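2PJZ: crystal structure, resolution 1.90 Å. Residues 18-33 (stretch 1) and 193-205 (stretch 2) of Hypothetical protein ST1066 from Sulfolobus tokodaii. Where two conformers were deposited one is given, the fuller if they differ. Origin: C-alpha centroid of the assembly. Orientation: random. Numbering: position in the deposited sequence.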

# COMPACT_ATOMS: atom_id res chain seq x y z
N ARG A 18 -2.54 -17.02 -19.14
CA ARG A 18 -2.76 -15.88 -18.27
C ARG A 18 -1.44 -15.56 -17.63
O ARG A 18 -0.54 -16.40 -17.63
CB ARG A 18 -3.84 -16.21 -17.22
CG ARG A 18 -3.40 -17.15 -16.10
CD ARG A 18 -4.60 -17.58 -15.22
NE ARG A 18 -4.15 -18.45 -14.12
CZ ARG A 18 -3.88 -19.75 -14.26
NH1 ARG A 18 -4.05 -20.36 -15.43
NH2 ARG A 18 -3.48 -20.43 -13.21
N PHE A 19 -1.32 -14.35 -17.08
CA PHE A 19 -0.18 -14.05 -16.23
C PHE A 19 -0.70 -13.83 -14.82
O PHE A 19 -1.65 -13.07 -14.64
CB PHE A 19 0.53 -12.78 -16.66
CG PHE A 19 1.71 -12.52 -15.82
CD1 PHE A 19 2.86 -13.30 -15.97
CD2 PHE A 19 1.66 -11.58 -14.80
CE1 PHE A 19 3.96 -13.11 -15.13
CE2 PHE A 19 2.75 -11.37 -13.97
CZ PHE A 19 3.89 -12.14 -14.13
N SER A 20 -0.07 -14.47 -13.83
CA SER A 20 -0.56 -14.37 -12.46
C SER A 20 0.58 -14.22 -11.46
O SER A 20 1.73 -14.49 -11.77
CB SER A 20 -1.40 -15.60 -12.10
OG SER A 20 -0.68 -16.79 -12.37
N LEU A 21 0.24 -13.75 -10.27
CA LEU A 21 1.07 -13.86 -9.08
C LEU A 21 0.74 -15.23 -8.49
O LEU A 21 -0.43 -15.64 -8.46
CB LEU A 21 0.68 -12.80 -8.06
CG LEU A 21 0.95 -11.35 -8.44
CD1 LEU A 21 0.47 -10.40 -7.36
CD2 LEU A 21 2.45 -11.21 -8.58
N GLU A 22 1.76 -15.96 -8.06
CA GLU A 22 1.49 -17.24 -7.40
C GLU A 22 2.34 -17.34 -6.14
O GLU A 22 3.36 -16.64 -6.02
CB GLU A 22 1.80 -18.44 -8.31
CG GLU A 22 1.03 -18.44 -9.63
CD GLU A 22 -0.44 -18.80 -9.48
OE1 GLU A 22 -0.85 -19.34 -8.43
OE2 GLU A 22 -1.18 -18.55 -10.45
N ASN A 23 1.91 -18.20 -5.22
CA ASN A 23 2.69 -18.53 -4.02
C ASN A 23 3.09 -17.28 -3.21
O ASN A 23 4.24 -17.12 -2.75
CB ASN A 23 3.94 -19.34 -4.43
CG ASN A 23 3.61 -20.49 -5.38
OD1 ASN A 23 4.14 -20.54 -6.51
ND2 ASN A 23 2.73 -21.38 -4.95
N ILE A 24 2.14 -16.36 -3.06
CA ILE A 24 2.41 -15.14 -2.30
C ILE A 24 2.18 -15.45 -0.85
O ILE A 24 1.06 -15.83 -0.46
CB ILE A 24 1.56 -13.94 -2.75
CG1 ILE A 24 1.80 -13.63 -4.25
CG2 ILE A 24 1.81 -12.67 -1.83
CD1 ILE A 24 3.28 -13.28 -4.66
N ASN A 25 3.22 -15.26 -0.04
CA ASN A 25 3.12 -15.51 1.41
C ASN A 25 3.58 -14.28 2.22
O ASN A 25 4.59 -13.66 1.89
CB ASN A 25 3.96 -16.70 1.79
CG ASN A 25 3.42 -17.99 1.24
OD1 ASN A 25 2.39 -18.50 1.69
ND2 ASN A 25 4.14 -18.56 0.27
N LEU A 26 2.80 -13.91 3.23
CA LEU A 26 3.16 -12.75 4.04
C LEU A 26 2.42 -12.83 5.38
O LEU A 26 1.24 -13.16 5.39
CB LEU A 26 2.75 -11.45 3.33
CG LEU A 26 2.94 -10.12 4.07
CD1 LEU A 26 4.42 -9.82 4.20
CD2 LEU A 26 2.23 -8.97 3.38
N GLU A 27 3.07 -12.46 6.49
CA GLU A 27 2.34 -12.27 7.76
C GLU A 27 2.73 -10.91 8.27
O GLU A 27 3.93 -10.57 8.29
CB GLU A 27 2.62 -13.40 8.81
CG GLU A 27 2.13 -14.74 8.29
CD GLU A 27 1.99 -15.87 9.29
OE1 GLU A 27 2.55 -15.75 10.40
OE2 GLU A 27 1.30 -16.87 8.91
N VAL A 28 1.72 -10.12 8.63
CA VAL A 28 1.93 -8.78 9.16
C VAL A 28 1.19 -8.68 10.49
O VAL A 28 -0.00 -8.98 10.56
CB VAL A 28 1.34 -7.71 8.22
CG1 VAL A 28 1.54 -6.32 8.81
CG2 VAL A 28 2.04 -7.78 6.87
N ASN A 29 1.89 -8.25 11.53
CA ASN A 29 1.17 -7.99 12.78
C ASN A 29 1.74 -6.80 13.52
O ASN A 29 2.97 -6.70 13.65
CB ASN A 29 1.13 -9.21 13.68
CG ASN A 29 2.49 -9.62 14.18
OD1 ASN A 29 3.23 -10.28 13.46
ND2 ASN A 29 2.80 -9.28 15.44
N GLY A 30 0.86 -5.93 13.98
CA GLY A 30 1.22 -4.90 14.97
C GLY A 30 2.00 -3.74 14.38
O GLY A 30 2.50 -2.89 15.14
N GLU A 31 2.06 -3.65 13.05
CA GLU A 31 2.90 -2.62 12.39
C GLU A 31 2.37 -2.46 10.97
O GLU A 31 1.72 -3.36 10.46
CB GLU A 31 4.38 -3.06 12.35
CG GLU A 31 4.68 -4.28 11.46
CD GLU A 31 6.12 -4.75 11.55
OE1 GLU A 31 7.03 -3.90 11.51
OE2 GLU A 31 6.34 -5.96 11.68
N LYS A 32 2.68 -1.33 10.33
CA LYS A 32 2.47 -1.16 8.87
C LYS A 32 3.69 -1.60 8.12
O LYS A 32 4.80 -1.33 8.54
CB LYS A 32 2.23 0.31 8.54
CG LYS A 32 0.85 0.82 8.93
CD LYS A 32 0.76 2.35 8.69
CE LYS A 32 0.59 3.13 10.00
NZ LYS A 32 1.86 3.49 10.81
N VAL A 33 3.51 -2.32 7.02
CA VAL A 33 4.67 -2.61 6.18
C VAL A 33 4.39 -1.99 4.81
O VAL A 33 3.22 -1.75 4.44
CB VAL A 33 5.00 -4.12 6.08
CG1 VAL A 33 5.25 -4.71 7.49
CG2 VAL A 33 3.88 -4.90 5.31
N GLU A 193 11.27 4.16 9.87
CA GLU A 193 11.03 3.22 10.96
C GLU A 193 10.19 2.00 10.53
O GLU A 193 9.90 1.10 11.34
CB GLU A 193 10.44 3.94 12.19
CG GLU A 193 9.01 4.51 12.04
CD GLU A 193 8.87 5.88 11.34
OE1 GLU A 193 8.15 6.74 11.93
OE2 GLU A 193 9.41 6.09 10.22
N TYR A 194 9.85 1.95 9.25
CA TYR A 194 8.93 0.91 8.72
C TYR A 194 9.68 -0.18 8.01
O TYR A 194 10.82 0.04 7.63
CB TYR A 194 7.90 1.52 7.78
CG TYR A 194 6.90 2.35 8.51
CD1 TYR A 194 5.54 2.15 8.34
CD2 TYR A 194 7.33 3.36 9.36
CE1 TYR A 194 4.62 2.95 9.06
CE2 TYR A 194 6.44 4.12 10.07
CZ TYR A 194 5.10 3.93 9.93
OH TYR A 194 4.27 4.74 10.67
N LYS A 195 9.07 -1.36 7.88
CA LYS A 195 9.65 -2.44 7.10
C LYS A 195 9.04 -2.40 5.70
O LYS A 195 7.85 -2.03 5.54
CB LYS A 195 9.34 -3.81 7.72
CG LYS A 195 9.99 -4.08 9.09
CD LYS A 195 9.67 -5.51 9.49
CE LYS A 195 9.94 -5.74 10.98
NZ LYS A 195 8.96 -6.76 11.44
N ALA A 196 9.86 -2.77 4.72
CA ALA A 196 9.46 -2.92 3.32
C ALA A 196 9.67 -4.33 2.74
O ALA A 196 10.59 -5.09 3.08
CB ALA A 196 10.21 -1.87 2.42
N TYR A 197 8.80 -4.65 1.78
CA TYR A 197 8.94 -5.81 0.93
C TYR A 197 8.93 -5.31 -0.52
O TYR A 197 8.34 -4.29 -0.81
CB TYR A 197 7.74 -6.73 1.10
CG TYR A 197 7.68 -7.38 2.46
CD1 TYR A 197 8.13 -8.68 2.62
CD2 TYR A 197 7.19 -6.68 3.56
CE1 TYR A 197 8.09 -9.32 3.88
CE2 TYR A 197 7.14 -7.29 4.83
CZ TYR A 197 7.60 -8.62 4.96
OH TYR A 197 7.60 -9.26 6.18
N PHE A 198 9.63 -6.02 -1.40
CA PHE A 198 9.56 -5.78 -2.84
C PHE A 198 8.66 -6.83 -3.50
O PHE A 198 8.80 -8.01 -3.24
CB PHE A 198 10.97 -5.95 -3.44
CG PHE A 198 11.89 -4.83 -3.08
CD1 PHE A 198 11.99 -3.70 -3.90
CD2 PHE A 198 12.65 -4.90 -1.91
CE1 PHE A 198 12.85 -2.64 -3.58
CE2 PHE A 198 13.53 -3.85 -1.58
CZ PHE A 198 13.62 -2.73 -2.41
N LEU A 199 7.75 -6.39 -4.36
CA LEU A 199 7.03 -7.33 -5.22
C LEU A 199 7.81 -7.35 -6.54
O LEU A 199 7.61 -6.47 -7.38
CB LEU A 199 5.58 -6.87 -5.43
CG LEU A 199 4.59 -7.82 -6.13
CD1 LEU A 199 4.50 -9.20 -5.46
CD2 LEU A 199 3.26 -7.16 -6.17
N VAL A 200 8.69 -8.34 -6.68
CA VAL A 200 9.52 -8.59 -7.91
C VAL A 200 9.89 -10.06 -7.99
O VAL A 200 9.85 -10.77 -7.01
CB VAL A 200 10.86 -7.78 -7.93
CG1 VAL A 200 10.60 -6.33 -8.25
CG2 VAL A 200 11.61 -7.93 -6.61
N GLY A 201 10.28 -10.54 -9.17
CA GLY A 201 10.66 -11.95 -9.32
C GLY A 201 9.46 -12.82 -9.07
O GLY A 201 9.56 -13.92 -8.50
N ASN A 202 8.29 -12.29 -9.43
CA ASN A 202 7.04 -12.99 -9.24
C ASN A 202 6.91 -13.44 -7.77
O ASN A 202 6.35 -14.48 -7.45
CB ASN A 202 6.92 -14.12 -10.32
CG ASN A 202 7.07 -13.59 -11.83
OD1 ASN A 202 7.82 -14.15 -12.63
ND2 ASN A 202 6.37 -12.55 -12.17
N ARG A 203 7.47 -12.65 -6.84
CA ARG A 203 7.51 -13.00 -5.40
C ARG A 203 7.41 -11.76 -4.49
O ARG A 203 7.74 -10.66 -4.91
CB ARG A 203 8.86 -13.67 -5.05
CG ARG A 203 9.12 -15.06 -5.65
CD ARG A 203 10.64 -15.26 -5.91
NE ARG A 203 10.87 -16.31 -6.90
CZ ARG A 203 11.08 -17.60 -6.62
NH1 ARG A 203 11.11 -18.01 -5.35
NH2 ARG A 203 11.26 -18.48 -7.60
N LEU A 204 6.97 -11.94 -3.26
CA LEU A 204 7.06 -10.87 -2.26
C LEU A 204 8.34 -11.09 -1.46
O LEU A 204 8.44 -12.07 -0.71
CB LEU A 204 5.87 -10.93 -1.33
CG LEU A 204 5.29 -9.73 -0.62
CD1 LEU A 204 5.14 -8.46 -1.49
CD2 LEU A 204 3.88 -10.15 -0.11
N GLN A 205 9.31 -10.18 -1.59
CA GLN A 205 10.64 -10.42 -1.00
C GLN A 205 11.04 -9.39 0.06
O GLN A 205 10.88 -8.19 -0.14
CB GLN A 205 11.69 -10.57 -2.10
CG GLN A 205 11.20 -11.38 -3.32
CD GLN A 205 12.32 -11.75 -4.27
OE1 GLN A 205 13.44 -12.03 -3.84
NE2 GLN A 205 12.03 -11.75 -5.57
O HOH W 1 4.01 -12.22 -11.05
O HOH W 2 4.43 -15.31 -8.91
O HOH W 3 7.06 -12.76 2.43
O HOH W 4 5.68 -8.49 7.98
O HOH W 5 7.12 -1.81 9.73

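The two stretches bury 772 Å² between them, and an apolar part of the fit is made by aliphatic side chains of the first stretch packing on Tyr197, Leu199 and Leu204, with polar contacts at both ends. Strand 203-205 runs beside strand 24-28 at a closest axial approach of 6.6 Å, with directions 32° apart, whereas strand 195-200 lies farther off, at 10.9 Å, and runs nearly antiparallel. Strands 195-200 and 203-205 are themselves tied into a hairpin, by Phe198 N to Gln205 O (2.8 Å) and Gln205 N to Phe198 O (2.8 Å) among others, and Tyr197, Leu199 and Leu204 all point toward the first stretch.

Leu204 forms one clear bump. Its CD2 enters the space between Ile24 and Leu26, 3.7 Å from Ile24 CG2 and 3.8 Å from Leu26 CB. On Ile24 the other arm, ending in CD1, turns to the Leu199 side and comes within 4.3 Å of Leu199 CD1, which also receives Leu21 CD2 at 4.2 Å. The looser spacing here is still close enough for apolar packing.

Tyr197 offers a flat surface to the next side chain along. Leu26 CD1 sits over one face of the ring, 3.7 Å from its centroid and 21° off the normal, a CH-pi contact, while Val33 CB meets the ring edge at CE2, 4.0 Å away. Leu26 and Val33 thus line a corner in which the ring sits, one against its face and the other against its edge. At its far end the hydroxyl is joined to the first stretch through water 4, which lies 2.7 Å from Tyr197 OH and donates to Glu27 O at 2.7 Å.

Beyond Val33 the contact becomes polar. Lys195 NZ reaches Glu31 OE2 at 2.7 Å in a salt bridge, and Lys32 NZ donates to Tyr194 OH at 2.7 Å, approaching near the plane of the ring rather than over it. The backbones do not close completely: Lys32 O and Lys195 N stand 4.3 Å apart, and water 5 occupies the gap, accepting from Lys195 N and donating to Lys32 O and Glu31 OE1, each at 2.7 Å. Nearby, Val33 CA approaches Lys195 O at 3.3 Å in a CA-H...O contact.

At the other end, Asn202 lies in the turn of the hairpin, and its ND2 comes 3.2 Å from Phe19 CZ at the ring edge. Water fills out the fit: water 1 accepts from Asn202 ND2 (2.6 Å) and donates to Ser20 O (3.3 Å), and water 2 lies 2.6 Å from Asn202 O and accepts from Glu22 N at 2.9 Å.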